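Cupin domain protein (Microcystis aeruginosa DIANCHI905, PDB 5ZBE) probably acts as a bicupin isomerase in the biosynthesis of aeruginosin peptides, and binds an iron(II) ion in one of its cupin domains. Local coordinates at the Fe (II) ion site. Coordinates in Å, arbitrary orientation; residue numbers count along the deposited sequence, not the author numbering.

The Fe (II) ion site. Residues 43, 45, 47, 49, 82, 84, 100. With FE2 (Fe (II) ion), chain B.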
# COMPACT_ATOMS: atom_id res chain seq x y z
N HIS A 43 -6.27 -2.91 18.68
CA HIS A 43 -5.40 -1.98 19.38
C HIS A 43 -5.65 -0.58 18.91
O HIS A 43 -6.45 -0.36 18.01
CB HIS A 43 -3.93 -2.35 19.23
CG HIS A 43 -3.40 -2.23 17.85
ND1 HIS A 43 -2.27 -2.90 17.44
CD2 HIS A 43 -3.80 -1.51 16.78
CE1 HIS A 43 -2.01 -2.62 16.18
NE2 HIS A 43 -2.93 -1.77 15.76
N HIS A 45 -3.37 3.34 18.30
CA HIS A 45 -2.10 4.06 18.29
C HIS A 45 -2.29 5.45 17.69
O HIS A 45 -3.24 5.68 16.93
CB HIS A 45 -1.04 3.27 17.50
CG HIS A 45 -1.57 2.54 16.30
ND1 HIS A 45 -2.01 3.19 15.17
CD2 HIS A 45 -1.67 1.22 16.04
CE1 HIS A 45 -2.40 2.30 14.27
NE2 HIS A 45 -2.18 1.09 14.77
N GLU A 47 -0.67 7.05 15.41
CA GLU A 47 -0.58 7.08 13.94
C GLU A 47 -1.91 6.69 13.32
O GLU A 47 -2.56 5.75 13.77
CB GLU A 47 0.47 6.11 13.43
CG GLU A 47 1.87 6.37 13.95
CD GLU A 47 2.22 5.57 15.22
OE1 GLU A 47 1.32 5.14 15.96
OE2 GLU A 47 3.42 5.39 15.48
N GLN A 49 -3.82 4.98 10.13
CA GLN A 49 -3.47 3.76 9.41
C GLN A 49 -4.41 3.48 8.26
O GLN A 49 -5.61 3.67 8.38
CB GLN A 49 -3.48 2.57 10.38
CG GLN A 49 -3.07 1.24 9.77
CD GLN A 49 -3.17 0.09 10.76
OE1 GLN A 49 -3.87 -0.91 10.51
NE2 GLN A 49 -2.52 0.22 11.87
N VAL A 82 -8.11 5.31 16.89
CA VAL A 82 -9.32 4.53 16.68
C VAL A 82 -8.95 3.06 16.84
O VAL A 82 -8.03 2.57 16.18
CB VAL A 82 -9.85 4.75 15.25
CG1 VAL A 82 -10.98 3.76 14.93
CG2 VAL A 82 -10.37 6.17 15.11
N HIS A 84 -8.83 -0.72 16.26
CA HIS A 84 -9.04 -1.58 15.08
C HIS A 84 -8.33 -2.91 15.25
O HIS A 84 -7.24 -2.97 15.82
CB HIS A 84 -8.52 -0.91 13.81
CG HIS A 84 -7.11 -0.45 13.93
ND1 HIS A 84 -6.76 0.68 14.63
CD2 HIS A 84 -5.96 -0.99 13.49
CE1 HIS A 84 -5.45 0.83 14.58
NE2 HIS A 84 -4.94 -0.17 13.90
N LYS A 100 1.30 3.46 8.29
CA LYS A 100 1.05 4.20 9.52
C LYS A 100 1.80 5.54 9.48
O LYS A 100 3.00 5.58 9.15
CB LYS A 100 1.52 3.41 10.75
CG LYS A 100 0.56 2.35 11.25
CD LYS A 100 1.13 1.65 12.49
CE LYS A 100 1.93 0.40 12.15
NZ LYS A 100 1.09 -0.78 11.75
FE FE2 B . -2.82 -0.71 13.80
O HOH W 1 -0.83 -1.35 13.58
O HOH W 2 -3.23 -2.56 12.84
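The iron sits in a cupin metal site: His43, His45 and Gln49 follow the HXHX3E pattern of the first cupin motif, with glutamine in place of the usual glutamate, and His84 comes from the second. These histidines bind the iron through NE2, the outer ring nitrogen that suits a borderline metal such as Fe(II), His45 NE2 at 2.1 Å from FE. Each has CG in the crowded position between backbone N and carbonyl carbon (His45 chi1 36°), turning its ring towards the metal. Water 1, opposite His84, and water 2, opposite His45, also bind; the ligands seen form a near square pyramid with His43 as apex. Facing its base is the amide of Gln49, whose NE2 is modelled 2.2 Å from FE, where it would complete an octahedron. A neutral amide normally donates through oxygen, so it may be turned end for end; the swap would put oxygen on the iron and the NH2 towards water 2. Its chain is extended, CG anti to the backbone N (chi1 -178°), and OE1 as modelled is 2.9 Å from water 2.

Second-shell carbonyls fix two rings: His84 ND1 donates to Val82 O at 2.8 Å, nearly straight (161° at H), and His45 ND1 to Glu47 O at 3.0 Å, on a lone pair; both acceptors lie in the ring planes. Such bonds would keep the proton on ND1 and leave the NE2 lone pair for iron. Lys100 passes CD over one face of the His45 ring, towards its rim, and its NZ is 2.7 Å from water 1, where a positive charge could favour hydroxide or an anionic ligand.

Within the N-terminal jelly-roll barrel the iron faces the interior: His43 ends strand 39-43, His45 follows in the loop, and strands 48-53, 84-87 and 94-101 supply Gln49, His84 and Lys100.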